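Local coordinates for sulfur carrier protein ThiS adenylyltransferase (Escherichia coli, PDB 1ZUD) that adenylates the C-terminal glycine carboxyl group of the sulfur carrier protein ThiS with ATP, a step in thiamin biosynthesis, at residues Ile79-Pro82 with Gln88-Leu91. Residues are numbered along the deposited sequence; the frame is centred on the assembly and turned at random.
Sequences IDRP and QQRL
R81 reaches from the loop ahead of helix 83-94 and sets the edge of its guanidinium against the amide end of Q89, the one place where 79-82 and 88-91 touch. R81 NH2 donates to Q89 OE1 at 2.6 Å, a short and fairly straight bond with an N-H...O angle of 162°. The oxygen lies almost exactly in the guanidinium plane; on the amide's side the donor is tilted from the carbonyl plane, and the guanidinium and amide planes stand 37° apart. Q89 NE2 is turned away, 3.7 Å from R81 NH2, and the two side chains cross at about a right angle. R81 gets there by a bend at chi3 (55°) that swings the guanidinium toward the helix, while Q89 holds its chain extended beyond CG.

P82 is the N-cap residue of the helix, so this bond ties the loop just ahead of the helix to its second turn. The R81 side chain lies about 8 Å from that of K83, an ATP-binding residue just after the N-cap. R81 NH2 also bonds Q85 OE1, one turn earlier. R90 brings a second guanidinium close, with its NH2 5.7 Å from R81 NH1; D78, salt-bridged to R81 NH1 and in a long, weak ion pair with R90, probably offsets the two like charges. Replacing R81 with a leucine would probably leave Q89 OE1 and Q85 OE1 without this shared donor and cost D78 its salt bridge, leaving it the weak pair with R90.

Around the Rossmann-type core of ThiF this is a surface contact: with 79 Å² buried, it relies on directional polar bonds and probably helps steady the loop leading into the helix.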
ATOM      1  N   ILE C  79      11.875 -21.531  10.482  1.00 25.27           N
ATOM      2  CA  ILE C  79      10.795 -22.501  10.378  1.00 23.21           C
ATOM      3  C   ILE C  79      10.653 -23.371  11.638  1.00 26.82           C
ATOM      4  O   ILE C  79      11.639 -23.809  12.210  1.00 26.49           O
ATOM      5  CB  ILE C  79      10.951 -23.326   9.080  1.00 25.22           C
ATOM      6  CG1 ILE C  79      10.637 -22.408   7.887  1.00 26.08           C
ATOM      7  CG2 ILE C  79      10.146 -24.641   9.148  1.00 27.05           C
ATOM      8  CD1 ILE C  79      11.206 -22.909   6.533  1.00 24.15           C
ATOM      9  N   ASP C  80       9.403 -23.560  12.082  1.00 23.96           N
ATOM     10  CA  ASP C  80       9.055 -24.327  13.271  1.00 29.68           C
ATOM     11  C   ASP C  80       9.208 -23.589  14.597  1.00 26.42           C
ATOM     12  O   ASP C  80       8.834 -24.102  15.633  1.00 28.14           O
ATOM     13  CB  ASP C  80       9.797 -25.680  13.343  1.00 33.54           C
ATOM     14  CG  ASP C  80       9.396 -26.638  12.228  1.00 39.68           C
ATOM     15  OD1 ASP C  80       8.251 -26.555  11.725  1.00 41.18           O
ATOM     16  OD2 ASP C  80      10.234 -27.491  11.855  1.00 45.87           O
ATOM     17  N   ARG C  81       9.708 -22.366  14.569  1.00 21.16           N
ATOM     18  CA  ARG C  81       9.841 -21.606  15.806  1.00 22.59           C
ATOM     19  C   ARG C  81       8.590 -20.720  16.053  1.00 26.09           C
ATOM     20  O   ARG C  81       7.892 -20.353  15.094  1.00 23.53           O
ATOM     21  CB  ARG C  81      11.125 -20.795  15.718  1.00 23.94           C
ATOM     22  CG  ARG C  81      12.410 -21.672  15.493  1.00 22.94           C
ATOM     23  CD  ARG C  81      13.661 -20.720  15.453  1.00 31.00           C
ATOM     24  NE  ARG C  81      13.742 -19.879  16.671  1.00 43.94           N
ATOM     25  CZ  ARG C  81      14.257 -18.643  16.724  1.00 46.90           C
ATOM     26  NH1 ARG C  81      14.754 -18.080  15.628  1.00 50.85           N
ATOM     27  NH2 ARG C  81      14.235 -17.940  17.859  1.00 43.51           N
ATOM     28  N   PRO C  82       8.281 -20.386  17.327  1.00 25.24           N
ATOM     29  CA  PRO C  82       7.095 -19.552  17.679  1.00 27.52           C
ATOM     30  C   PRO C  82       7.152 -18.160  17.028  1.00 23.23           C
ATOM     31  O   PRO C  82       8.140 -17.467  17.178  1.00 21.92           O
ATOM     32  CB  PRO C  82       7.158 -19.451  19.214  1.00 27.41           C
ATOM     33  CG  PRO C  82       8.132 -20.633  19.622  1.00 24.54           C
ATOM     34  CD  PRO C  82       9.117 -20.688  18.517  1.00 23.07           C
ATOM     35  N   GLN C  88       9.907 -10.881  17.928  1.00 22.62           N
ATOM     36  CA  GLN C  88      10.566 -10.067  18.968  1.00 23.64           C
ATOM     37  C   GLN C  88      12.078 -10.082  18.707  1.00 28.14           C
ATOM     38  O   GLN C  88      12.715  -9.025  18.728  1.00 24.53           O
ATOM     39  CB  GLN C  88      10.248 -10.664  20.367  0.50 22.50           C
ATOM     40  CG  GLN C  88      10.952 -10.055  21.619  0.50 23.48           C
ATOM     41  CD  GLN C  88      10.592 -10.819  22.900  0.50 26.96           C
ATOM     42  OE1 GLN C  88      10.743 -12.048  22.977  0.50 27.84           O
ATOM     43  NE2 GLN C  88      10.092 -10.100  23.905  0.50 27.71           N
ATOM     44  N   GLN C  89      12.643 -11.243  18.368  1.00 23.84           N
ATOM     45  CA  GLN C  89      14.096 -11.292  18.141  1.00 29.78           C
ATOM     46  C   GLN C  89      14.540 -10.547  16.883  1.00 27.48           C
ATOM     47  O   GLN C  89      15.523  -9.820  16.875  1.00 27.01           O
ATOM     48  CB  GLN C  89      14.545 -12.766  18.072  1.00 33.03           C
ATOM     49  CG  GLN C  89      14.338 -13.439  19.404  1.00 44.55           C
ATOM     50  CD  GLN C  89      14.733 -14.904  19.422  1.00 47.99           C
ATOM     51  OE1 GLN C  89      15.019 -15.501  18.379  1.00 52.45           O
ATOM     52  NE2 GLN C  89      14.726 -15.498  20.611  1.00 47.87           N
ATOM     53  N   ARG C  90      13.804 -10.738  15.793  1.00 23.78           N
ATOM     54  CA  ARG C  90      14.166 -10.044  14.572  1.00 28.30           C
ATOM     55  C   ARG C  90      13.989  -8.519  14.689  1.00 29.73           C
ATOM     56  O   ARG C  90      14.816  -7.741  14.198  1.00 29.30           O
ATOM     57  CB  ARG C  90      13.347 -10.589  13.418  1.00 29.48           C
ATOM     58  CG  ARG C  90      13.817 -11.989  13.008  1.00 48.30           C
ATOM     59  CD  ARG C  90      15.362 -12.034  13.023  1.00 60.82           C
ATOM     60  NE  ARG C  90      15.948 -13.282  12.533  1.00 67.81           N
ATOM     61  CZ  ARG C  90      15.623 -13.852  11.378  1.00 69.00           C
ATOM     62  NH1 ARG C  90      14.711 -13.284  10.594  1.00 68.44           N
ATOM     63  NH2 ARG C  90      16.208 -14.987  11.012  1.00 68.65           N
ATOM     64  N   LEU C  91      12.914  -8.095  15.341  1.00 24.97           N
ATOM     65  CA  LEU C  91      12.653  -6.670  15.478  1.00 28.31           C
ATOM     66  C   LEU C  91      13.678  -6.010  16.416  1.00 26.32           C
ATOM     67  O   LEU C  91      14.042  -4.849  16.213  1.00 28.71           O
ATOM     68  CB  LEU C  91      11.210  -6.447  15.983  1.00 22.96           C
ATOM     69  CG  LEU C  91      10.074  -6.793  14.979  1.00 23.38           C
ATOM     70  CD1 LEU C  91       8.756  -6.768  15.716  1.00 30.44           C
ATOM     71  CD2 LEU C  91      10.041  -5.810  13.801  1.00 20.25           C
TER